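PDB 4PF1: peptidase S15/CocE/NonD from Thaumarchaeota archaeon SCGC AB-539-E09, which acts as an aminopeptidase, a serine peptidase of the alpha/beta hydrolase fold that probably releases residues from the N-terminal ends of peptides. Local coordinates for residues S495-D500 with R604-R609; D426-D431 with V576-F581; I532-Y537 with P593-A598; P588-P593 with P600-K605. All coordinates share one frame; numbering follows the deposited sequence.

Contact 1: S495-D500 with R604-R609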
# COMPACT_ATOMS: atom_id res chain seq x y z
N SER A 495 -43.32 -17.35 -1.26
CA SER A 495 -43.81 -18.40 -0.38
C SER A 495 -42.64 -19.06 0.34
O SER A 495 -41.54 -19.15 -0.22
CB SER A 495 -44.62 -19.44 -1.16
OG SER A 495 -43.79 -20.23 -2.01
N THR A 496 -42.87 -19.51 1.57
CA THR A 496 -41.87 -20.22 2.37
C THR A 496 -42.49 -21.48 2.96
O THR A 496 -43.68 -21.47 3.28
CB THR A 496 -41.26 -19.32 3.47
OG1 THR A 496 -40.36 -20.10 4.27
CG2 THR A 496 -42.32 -18.67 4.37
N SER A 497 -41.70 -22.55 3.12
CA SER A 497 -42.19 -23.77 3.75
C SER A 497 -42.22 -23.61 5.29
O SER A 497 -42.76 -24.48 5.98
CB SER A 497 -41.34 -24.97 3.34
OG SER A 497 -39.97 -24.80 3.68
N GLY A 498 -41.67 -22.50 5.79
CA GLY A 498 -41.65 -22.17 7.22
C GLY A 498 -42.78 -21.25 7.65
O GLY A 498 -43.66 -20.93 6.85
N SER A 499 -42.76 -20.81 8.93
CA SER A 499 -43.79 -19.93 9.49
C SER A 499 -43.28 -18.50 9.75
O SER A 499 -44.02 -17.65 10.24
CB SER A 499 -44.39 -20.52 10.77
OG SER A 499 -43.44 -21.21 11.56
N ASP A 500 -42.01 -18.24 9.39
CA ASP A 500 -41.38 -16.91 9.46
C ASP A 500 -40.25 -16.85 8.43
O ASP A 500 -39.76 -17.90 8.01
CB ASP A 500 -40.87 -16.59 10.88
CG ASP A 500 -40.74 -15.09 11.19
OD1 ASP A 500 -40.73 -14.28 10.23
OD2 ASP A 500 -40.63 -14.74 12.38
N ARG A 604 -34.74 -23.72 11.55
CA ARG A 604 -34.89 -24.81 10.57
C ARG A 604 -34.79 -24.33 9.13
O ARG A 604 -35.18 -23.20 8.82
CB ARG A 604 -36.24 -25.53 10.76
CG ARG A 604 -36.54 -26.03 12.18
CD ARG A 604 -37.67 -27.06 12.20
NE ARG A 604 -38.84 -26.66 11.41
CZ ARG A 604 -39.22 -27.26 10.28
NH1 ARG A 604 -38.55 -28.31 9.82
NH2 ARG A 604 -40.28 -26.82 9.62
N LYS A 605 -34.33 -25.24 8.23
CA LYS A 605 -34.23 -25.00 6.79
C LYS A 605 -35.61 -24.76 6.21
O LYS A 605 -36.59 -25.36 6.68
CB LYS A 605 -33.60 -26.21 6.08
CG LYS A 605 -32.12 -26.41 6.35
CD LYS A 605 -31.59 -27.60 5.56
CE LYS A 605 -30.23 -28.03 6.03
NZ LYS A 605 -29.67 -29.11 5.17
N ALA A 606 -35.70 -23.90 5.20
CA ALA A 606 -36.97 -23.60 4.55
C ALA A 606 -36.79 -23.48 3.04
O ALA A 606 -35.75 -22.99 2.58
CB ALA A 606 -37.58 -22.33 5.11
N THR A 607 -37.79 -23.95 2.28
CA THR A 607 -37.82 -23.87 0.83
C THR A 607 -38.48 -22.55 0.45
O THR A 607 -39.63 -22.32 0.80
CB THR A 607 -38.54 -25.10 0.26
OG1 THR A 607 -37.86 -26.27 0.70
CG2 THR A 607 -38.61 -25.09 -1.26
N GLN A 608 -37.72 -21.66 -0.22
CA GLN A 608 -38.20 -20.33 -0.59
C GLN A 608 -38.50 -20.25 -2.07
O GLN A 608 -37.73 -20.77 -2.88
CB GLN A 608 -37.17 -19.24 -0.20
CG GLN A 608 -36.38 -19.49 1.10
CD GLN A 608 -37.22 -19.32 2.35
OE1 GLN A 608 -38.14 -20.08 2.62
NE2 GLN A 608 -36.86 -18.34 3.16
N ARG A 609 -39.60 -19.58 -2.43
CA ARG A 609 -40.02 -19.44 -3.82
C ARG A 609 -40.43 -18.02 -4.13
O ARG A 609 -41.36 -17.50 -3.51
CB ARG A 609 -41.19 -20.38 -4.13
CG ARG A 609 -40.82 -21.85 -4.25
CD ARG A 609 -42.07 -22.69 -4.38
NE ARG A 609 -41.76 -24.12 -4.46
CZ ARG A 609 -42.68 -25.07 -4.56
NH1 ARG A 609 -43.97 -24.76 -4.58
NH2 ARG A 609 -42.32 -26.35 -4.62
O HOH W 1 -42.15 -22.08 -0.54
O HOH W 2 -45.22 -22.45 -3.26
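Ser495 and Arg609 form an antiparallel hydrogen-bonded pair, each backbone N lying 3.0 Å from the other's O, and Thr496 faces Gln608 as the non-hydrogen-bonded pair that follows. Beyond it the strand of 495-496 ends, yet pairing goes on for one more step with a side chain standing in for the main chain. Ser497 N gives a more bent bond (137°) to Thr607 O at 3.1 Å, and Thr607 N returns a nearly straight one (169°) to Ser497 OG at 2.7 Å. Thr496 and Gln608 run side by side on one face of the sheet. With chi1 at 176°, Thr496 OG1 stands anti to its backbone N and accepts from Gly498 N at 3.1 Å, while Ala606 CB packs against the same oxygen at 3.7 Å. An alanine in place of Thr496 would probably leave Gly498 N without its acceptor and the turn less firmly held. On the other face Ser495 OG rests against Arg609 CB at 3.4 Å; one water joins this hydroxyl to Thr607 O, and a second joins it to Arg609 NH1. The extended chain of Arg609 leads on to a salt bridge with Glu427. An ST turn thus ends strand 489-496 where it parts from its antiparallel neighbour 606-625 in the C-terminal domain.

Contact 2: D426-D431 with V576-F581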
# COMPACT_ATOMS: atom_id res chain seq x y z
N ASP A 426 -39.02 -19.04 -8.93
CA ASP A 426 -37.62 -19.41 -8.74
C ASP A 426 -37.48 -19.93 -7.32
O ASP A 426 -37.98 -19.31 -6.39
CB ASP A 426 -36.68 -18.24 -9.02
CG ASP A 426 -36.79 -17.73 -10.44
OD1 ASP A 426 -36.38 -18.46 -11.37
OD2 ASP A 426 -37.33 -16.62 -10.63
N GLU A 427 -36.86 -21.11 -7.17
CA GLU A 427 -36.76 -21.78 -5.88
C GLU A 427 -35.33 -21.85 -5.34
O GLU A 427 -34.38 -22.01 -6.11
CB GLU A 427 -37.34 -23.19 -6.00
CG GLU A 427 -37.64 -23.88 -4.68
CD GLU A 427 -38.17 -25.28 -4.85
OE1 GLU A 427 -37.36 -26.21 -5.07
OE2 GLU A 427 -39.41 -25.47 -4.77
N TYR A 428 -35.19 -21.77 -4.00
CA TYR A 428 -33.94 -21.94 -3.27
C TYR A 428 -34.22 -22.35 -1.83
O TYR A 428 -35.32 -22.12 -1.32
CB TYR A 428 -33.05 -20.68 -3.33
CG TYR A 428 -33.51 -19.52 -2.48
CD1 TYR A 428 -34.51 -18.65 -2.92
CD2 TYR A 428 -32.89 -19.22 -1.27
CE1 TYR A 428 -34.87 -17.52 -2.19
CE2 TYR A 428 -33.27 -18.12 -0.51
CZ TYR A 428 -34.26 -17.27 -0.97
OH TYR A 428 -34.64 -16.18 -0.23
N VAL A 429 -33.22 -22.97 -1.18
CA VAL A 429 -33.35 -23.38 0.21
C VAL A 429 -32.49 -22.46 1.08
O VAL A 429 -31.29 -22.32 0.84
CB VAL A 429 -33.00 -24.88 0.42
CG1 VAL A 429 -33.09 -25.27 1.90
CG2 VAL A 429 -33.89 -25.78 -0.43
N SER A 430 -33.12 -21.83 2.08
CA SER A 430 -32.42 -20.97 3.03
C SER A 430 -32.14 -21.76 4.31
O SER A 430 -33.07 -22.23 4.97
CB SER A 430 -33.23 -19.72 3.32
OG SER A 430 -32.68 -19.01 4.42
N ASP A 431 -30.85 -21.92 4.63
CA ASP A 431 -30.43 -22.69 5.80
C ASP A 431 -29.91 -21.75 6.90
O ASP A 431 -28.81 -21.19 6.76
CB ASP A 431 -29.37 -23.73 5.40
CG ASP A 431 -28.91 -24.66 6.51
OD1 ASP A 431 -29.55 -24.67 7.59
OD2 ASP A 431 -27.92 -25.39 6.30
N VAL A 576 -32.04 -11.66 -4.48
CA VAL A 576 -32.95 -11.94 -3.36
C VAL A 576 -32.36 -13.09 -2.50
O VAL A 576 -31.96 -14.13 -3.03
CB VAL A 576 -34.41 -12.23 -3.81
CG1 VAL A 576 -35.24 -12.88 -2.70
CG2 VAL A 576 -35.09 -10.95 -4.29
N GLN A 577 -32.29 -12.87 -1.17
CA GLN A 577 -31.78 -13.85 -0.21
C GLN A 577 -32.60 -13.78 1.10
O GLN A 577 -33.47 -12.91 1.22
CB GLN A 577 -30.27 -13.64 0.04
CG GLN A 577 -29.88 -12.24 0.47
CD GLN A 577 -28.39 -12.04 0.46
OE1 GLN A 577 -27.73 -12.17 -0.57
NE2 GLN A 577 -27.82 -11.71 1.61
N SER A 578 -32.35 -14.71 2.05
CA SER A 578 -33.14 -14.79 3.28
C SER A 578 -32.34 -14.54 4.58
O SER A 578 -32.87 -14.75 5.68
CB SER A 578 -33.85 -16.14 3.36
OG SER A 578 -34.94 -16.20 2.46
N SER A 579 -31.09 -14.07 4.45
CA SER A 579 -30.22 -13.74 5.59
C SER A 579 -29.16 -12.72 5.17
O SER A 579 -28.80 -12.65 3.99
CB SER A 579 -29.57 -14.99 6.17
OG SER A 579 -28.90 -15.76 5.19
N TRP A 580 -28.71 -11.90 6.13
CA TRP A 580 -27.73 -10.82 5.97
C TRP A 580 -26.95 -10.74 7.29
O TRP A 580 -27.14 -9.82 8.08
CB TRP A 580 -28.49 -9.51 5.68
CG TRP A 580 -28.07 -8.75 4.45
CD1 TRP A 580 -27.09 -9.08 3.56
CD2 TRP A 580 -28.63 -7.51 3.99
NE1 TRP A 580 -27.00 -8.12 2.58
CE2 TRP A 580 -27.93 -7.15 2.82
CE3 TRP A 580 -29.66 -6.67 4.46
CZ2 TRP A 580 -28.24 -5.98 2.10
CZ3 TRP A 580 -29.96 -5.52 3.75
CH2 TRP A 580 -29.25 -5.18 2.59
N PHE A 581 -26.10 -11.75 7.53
CA PHE A 581 -25.43 -12.04 8.79
C PHE A 581 -23.93 -11.63 8.81
O PHE A 581 -23.27 -11.72 7.78
CB PHE A 581 -25.57 -13.56 9.03
CG PHE A 581 -25.39 -14.02 10.45
CD1 PHE A 581 -26.40 -13.86 11.39
CD2 PHE A 581 -24.20 -14.63 10.85
CE1 PHE A 581 -26.22 -14.28 12.71
CE2 PHE A 581 -24.03 -15.05 12.17
CZ PHE A 581 -25.04 -14.87 13.09
O HOH W 3 -30.27 -17.89 4.14
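Tyr428 reaches from strand 425-430 to the end of strand 571-577, where its OH lies 2.7 Å from Ser578 OG in a hydrogen bond that either hydroxyl could donate. The ring starts from CG set between the backbone N and the carbonyl carbon (chi1 74°), and its OH also comes to 3.4 Å from Gln577 C and 4.2 Å from Val576 CG1. Leu471 and Trp503 pack on Tyr428 from the sheet that contains strand 571-577. The two strands belong to different antiparallel sheets, so the contact is made by side chains spanning between layers, as in a beta sandwich, with no strand pairing. Two residues on, Ser430 also points toward the second segment. Its OG is anti to the backbone N (chi1 169°) and lies 3.3 Å from Ser578 CB, a van der Waals touch. The polar needs of this buried hydroxyl are met elsewhere: it is hydrogen-bonded to Gln589 OE1, and a water donates to it at 2.7 Å. That water also bonds to Ser579 OG, forming a bridge between the segments next to the direct packing. Ser579 O, for its part, accepts from Gln577 NE2 at 2.7 Å within the loop that follows the strand.

Contact 3: I532-Y537 with P593-A598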
# COMPACT_ATOMS: atom_id res chain seq x y z
N ILE A 532 -33.87 -5.06 3.85
CA ILE A 532 -34.38 -6.32 4.39
C ILE A 532 -35.75 -6.10 5.04
O ILE A 532 -36.01 -5.04 5.62
CB ILE A 532 -33.34 -6.92 5.40
CG1 ILE A 532 -33.82 -8.27 6.01
CG2 ILE A 532 -32.95 -5.90 6.49
CD1 ILE A 532 -32.73 -9.06 6.78
N PHE A 533 -36.63 -7.11 4.95
CA PHE A 533 -37.94 -7.07 5.57
C PHE A 533 -38.13 -8.31 6.44
O PHE A 533 -37.96 -9.43 5.94
CB PHE A 533 -39.05 -6.98 4.49
CG PHE A 533 -40.43 -6.64 5.02
CD1 PHE A 533 -41.18 -7.58 5.71
CD2 PHE A 533 -40.99 -5.39 4.78
CE1 PHE A 533 -42.45 -7.27 6.20
CE2 PHE A 533 -42.27 -5.08 5.25
CZ PHE A 533 -42.99 -6.02 5.96
N ARG A 534 -38.50 -8.13 7.72
CA ARG A 534 -38.78 -9.26 8.61
C ARG A 534 -40.24 -9.66 8.41
O ARG A 534 -41.16 -8.92 8.77
CB ARG A 534 -38.46 -8.92 10.07
CG ARG A 534 -38.50 -10.14 10.99
CD ARG A 534 -37.41 -10.10 12.03
NE ARG A 534 -36.14 -10.61 11.51
CZ ARG A 534 -35.01 -10.64 12.21
NH1 ARG A 534 -34.97 -10.18 13.46
NH2 ARG A 534 -33.90 -11.13 11.67
N GLY A 535 -40.43 -10.82 7.76
CA GLY A 535 -41.71 -11.37 7.33
C GLY A 535 -42.84 -11.44 8.34
O GLY A 535 -44.01 -11.40 7.95
N ARG A 536 -42.51 -11.57 9.64
CA ARG A 536 -43.52 -11.63 10.71
C ARG A 536 -44.34 -10.30 10.80
O ARG A 536 -45.42 -10.30 11.39
CB ARG A 536 -42.86 -11.96 12.07
CG ARG A 536 -41.97 -10.85 12.61
CD ARG A 536 -40.92 -11.33 13.59
NE ARG A 536 -41.45 -11.48 14.95
CZ ARG A 536 -41.69 -12.66 15.53
NH1 ARG A 536 -42.16 -12.71 16.77
NH2 ARG A 536 -41.46 -13.79 14.87
N TYR A 537 -43.83 -9.20 10.19
CA TYR A 537 -44.50 -7.89 10.21
C TYR A 537 -45.12 -7.55 8.83
O TYR A 537 -45.33 -6.38 8.51
CB TYR A 537 -43.52 -6.78 10.65
CG TYR A 537 -42.77 -7.10 11.92
CD1 TYR A 537 -43.43 -7.19 13.14
CD2 TYR A 537 -41.40 -7.33 11.91
CE1 TYR A 537 -42.76 -7.52 14.32
CE2 TYR A 537 -40.70 -7.65 13.08
CZ TYR A 537 -41.39 -7.74 14.28
OH TYR A 537 -40.71 -8.07 15.43
N PRO A 593 -42.33 -16.19 19.62
CA PRO A 593 -42.86 -14.90 20.11
C PRO A 593 -41.83 -13.76 20.02
O PRO A 593 -42.20 -12.63 19.67
CB PRO A 593 -43.24 -15.20 21.57
CG PRO A 593 -43.37 -16.68 21.64
CD PRO A 593 -42.35 -17.21 20.69
N ASN A 594 -40.55 -14.06 20.29
CA ASN A 594 -39.47 -13.08 20.26
C ASN A 594 -38.19 -13.71 19.68
O ASN A 594 -37.64 -14.64 20.27
CB ASN A 594 -39.22 -12.52 21.68
CG ASN A 594 -38.52 -11.18 21.71
OD1 ASN A 594 -37.87 -10.75 20.76
ND2 ASN A 594 -38.64 -10.49 22.83
N ILE A 595 -37.71 -13.19 18.53
CA ILE A 595 -36.52 -13.72 17.85
C ILE A 595 -35.24 -13.42 18.68
O ILE A 595 -34.26 -14.17 18.56
CB ILE A 595 -36.44 -13.22 16.38
CG1 ILE A 595 -37.63 -13.79 15.55
CG2 ILE A 595 -35.08 -13.57 15.71
CD1 ILE A 595 -37.85 -13.16 14.18
N MET A 596 -35.29 -12.42 19.59
CA MET A 596 -34.17 -12.09 20.50
C MET A 596 -33.74 -13.31 21.33
O MET A 596 -32.55 -13.50 21.57
CB MET A 596 -34.54 -10.94 21.47
CG MET A 596 -34.83 -9.62 20.78
SD MET A 596 -33.41 -8.87 19.94
CE MET A 596 -34.05 -7.23 19.68
N PHE A 597 -34.72 -14.14 21.76
CA PHE A 597 -34.50 -15.30 22.61
C PHE A 597 -34.99 -16.61 21.95
O PHE A 597 -35.36 -17.56 22.65
CB PHE A 597 -35.20 -15.10 23.98
CG PHE A 597 -35.00 -13.73 24.58
CD1 PHE A 597 -33.80 -13.40 25.21
CD2 PHE A 597 -36.00 -12.76 24.53
CE1 PHE A 597 -33.61 -12.13 25.77
CE2 PHE A 597 -35.81 -11.50 25.09
CZ PHE A 597 -34.61 -11.19 25.70
N ALA A 598 -34.97 -16.67 20.59
CA ALA A 598 -35.41 -17.86 19.85
C ALA A 598 -34.56 -19.10 20.23
O ALA A 598 -33.33 -19.03 20.23
CB ALA A 598 -35.32 -17.60 18.35
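The guanidinium of Arg536 is held at two corners, NH1 hydrogen-bonding to Val592 O and NH2 forming a salt bridge with Asp500, and it offers one face to Ile595, whose CG1 stands 3.8 Å above the plane, displaced toward the rim. Arg536 NH1 also lies 2.9 Å from Pro593 O, near the guanidinium plane but at an angle too poor for a hydrogen bond. With its CG anti to the carbonyl carbon of its own main chain (chi1 68° places Arg536 CG otherwise, between backbone N and carbonyl carbon), Ile595 runs alongside Arg536 in the opposite sense, and Ile595 CD1 comes within 3.6 Å of Arg536 CD. Arg534 meets the same isoleucine tip to tip, its CD 3.8 Å from Ile595 CD1, which also lies over one face of its guanidinium. The methyl therefore touches both arginines. Salt bridges to Asp502 and Asp585 hold the Arg534 guanidinium in place. The contact joins the end of strand 525-534, at the edge of its antiparallel sheet, to a short 3-10 turn in the long loop before strand 606-625. An Asx turn introduces that turn: Asn594 OD1 accepts from Met596 N at 3.3 Å, the donor lying well above the carbonyl plane. An alanine at Arg536 would probably leave Asp500 without this charged mate, Val592 O without this donor, and a gap beside Ile595. Asn594 ND2 reaches outward to Ala260 O, and Met596 packs on Trp256, both on helix 254-261.

Contact 4: P588-P593 with P600-K605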
# COMPACT_ATOMS: atom_id res chain seq x y z
N PRO A 588 -35.41 -17.42 12.54
CA PRO A 588 -35.43 -18.88 12.78
C PRO A 588 -36.12 -19.66 11.66
O PRO A 588 -35.83 -20.85 11.47
CB PRO A 588 -36.20 -19.02 14.10
CG PRO A 588 -36.15 -17.66 14.73
CD PRO A 588 -36.15 -16.69 13.59
N GLN A 589 -37.01 -18.99 10.90
CA GLN A 589 -37.80 -19.53 9.78
C GLN A 589 -38.95 -20.43 10.29
O GLN A 589 -39.67 -21.05 9.51
CB GLN A 589 -36.92 -20.20 8.70
CG GLN A 589 -35.93 -19.19 8.10
CD GLN A 589 -35.11 -19.65 6.92
OE1 GLN A 589 -34.59 -18.83 6.17
NE2 GLN A 589 -34.90 -20.96 6.78
N THR A 590 -39.16 -20.41 11.62
CA THR A 590 -40.32 -20.95 12.33
C THR A 590 -40.77 -19.82 13.24
O THR A 590 -39.91 -19.10 13.75
CB THR A 590 -40.04 -22.28 13.08
OG1 THR A 590 -39.19 -22.05 14.20
CG2 THR A 590 -39.49 -23.38 12.18
N PHE A 591 -42.08 -19.60 13.40
CA PHE A 591 -42.57 -18.49 14.21
C PHE A 591 -42.33 -18.70 15.71
O PHE A 591 -42.74 -19.72 16.28
CB PHE A 591 -44.06 -18.21 13.95
CG PHE A 591 -44.57 -16.97 14.65
CD1 PHE A 591 -44.32 -15.70 14.12
CD2 PHE A 591 -45.28 -17.06 15.84
CE1 PHE A 591 -44.79 -14.55 14.77
CE2 PHE A 591 -45.74 -15.91 16.49
CZ PHE A 591 -45.49 -14.66 15.95
N VAL A 592 -41.67 -17.71 16.34
CA VAL A 592 -41.40 -17.65 17.78
C VAL A 592 -41.94 -16.30 18.32
O VAL A 592 -42.03 -15.35 17.55
CB VAL A 592 -39.89 -17.85 18.14
CG1 VAL A 592 -39.41 -19.25 17.77
CG2 VAL A 592 -39.00 -16.78 17.50
N PRO A 593 -42.33 -16.19 19.62
CA PRO A 593 -42.86 -14.90 20.11
C PRO A 593 -41.83 -13.76 20.02
O PRO A 593 -42.20 -12.63 19.67
CB PRO A 593 -43.24 -15.20 21.57
CG PRO A 593 -43.37 -16.68 21.64
CD PRO A 593 -42.35 -17.21 20.69
N PRO A 600 -32.63 -22.87 20.06
CA PRO A 600 -31.92 -23.48 18.91
C PRO A 600 -32.79 -24.40 18.03
O PRO A 600 -32.56 -24.45 16.82
CB PRO A 600 -30.78 -24.27 19.56
CG PRO A 600 -31.16 -24.41 21.00
CD PRO A 600 -31.94 -23.17 21.33
N GLU A 601 -33.79 -25.08 18.62
CA GLU A 601 -34.69 -26.00 17.89
C GLU A 601 -35.57 -25.27 16.87
O GLU A 601 -36.07 -25.91 15.93
CB GLU A 601 -35.60 -26.80 18.86
CG GLU A 601 -34.96 -27.19 20.19
CD GLU A 601 -35.20 -26.19 21.30
OE1 GLU A 601 -36.35 -26.09 21.78
OE2 GLU A 601 -34.23 -25.51 21.70
N SER A 602 -35.79 -23.95 17.05
CA SER A 602 -36.63 -23.14 16.17
C SER A 602 -35.95 -22.80 14.83
O SER A 602 -36.64 -22.41 13.88
CB SER A 602 -37.06 -21.86 16.89
OG SER A 602 -35.98 -20.96 17.05
N TYR A 603 -34.61 -22.92 14.74
CA TYR A 603 -33.84 -22.59 13.54
C TYR A 603 -33.85 -23.78 12.56
O TYR A 603 -33.09 -24.74 12.73
CB TYR A 603 -32.40 -22.16 13.90
CG TYR A 603 -32.35 -20.87 14.70
CD1 TYR A 603 -32.52 -20.87 16.08
CD2 TYR A 603 -32.14 -19.64 14.07
CE1 TYR A 603 -32.51 -19.69 16.82
CE2 TYR A 603 -32.12 -18.45 14.80
CZ TYR A 603 -32.31 -18.48 16.17
OH TYR A 603 -32.28 -17.31 16.90
N ARG A 604 -34.74 -23.72 11.55
CA ARG A 604 -34.89 -24.81 10.57
C ARG A 604 -34.79 -24.33 9.13
O ARG A 604 -35.18 -23.20 8.82
CB ARG A 604 -36.24 -25.53 10.76
CG ARG A 604 -36.54 -26.03 12.18
CD ARG A 604 -37.67 -27.06 12.20
NE ARG A 604 -38.84 -26.66 11.41
CZ ARG A 604 -39.22 -27.26 10.28
NH1 ARG A 604 -38.55 -28.31 9.82
NH2 ARG A 604 -40.28 -26.82 9.62
N LYS A 605 -34.33 -25.24 8.23
CA LYS A 605 -34.23 -25.00 6.79
C LYS A 605 -35.61 -24.76 6.21
O LYS A 605 -36.59 -25.36 6.68
CB LYS A 605 -33.60 -26.21 6.08
CG LYS A 605 -32.12 -26.41 6.35
CD LYS A 605 -31.59 -27.60 5.56
CE LYS A 605 -30.23 -28.03 6.03
NZ LYS A 605 -29.67 -29.11 5.17
O HOH W 4 -38.71 -23.59 8.45
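Pro588 lies over one face of the Tyr603 ring, its CB 4.2 Å from the ring centroid and only 12° off the normal, a clear CH-pi contact. The two side chains cross obliquely, and Pro588 CG comes to 4.1 Å from Tyr603 CE2. Arg586 makes a cation-pi contact with the same tyrosine. Thr590 and Arg604 instead cross at about a right angle: the methyl CG2 of Thr590 meets the guanidinium at its edge, 3.4 Å from Arg604 NE. The other branch of Thr590 does polar work. OG1 sits between the backbone N and the carbonyl carbon (chi1 70°) and donates to Ser602 O at 2.6 Å, in the carbonyl plane and on a lone pair. This short bond holds an oxygen that lies 3.0 Å from a second acceptor, Pro588 O, which has its own donor in Arg604 N. Gln589 points toward the second segment, and its NE2 bonds to Arg604 O at 3.0 Å, again on a lone pair, the carbonyl oxygen tilted 16° from the amide plane. The amide's OE1 is taken up by Ser430. A water joins Gln589 O to Lys605 O, while Val592 CG1 packs on Ser602 CB at 3.6 Å. Two irregular parts of one loop are thus clasped together, with a 3-10 turn at 600-602. The loop lies between strands 571-577 and 606-625, and Gln589 packs on Ala606 and Gln608 at the start of the latter.

Overall arrangement
Strand 425-430 opens contact 2, which closes at 576-581 and ties the sheet of 425-430 and 606-625 to that of 571-577. Before it closes, contact 1 opens at 495-500 and contact 3 at 532-537, so both cross contact 2. Contact 4 opens at 588-593, after contact 2 has closed. Contact 3 then closes at 593-598, nested within contact 1 and crossing contact 4, with Pro593 shared. Contacts 4 and 1 finish together, sharing Arg604 and Lys605. Arg536 with Asp500, Ser499 with Gln589 and Ser430 with Gln589 stitch the four together, joining both sheets to the long loop before strand 606-625.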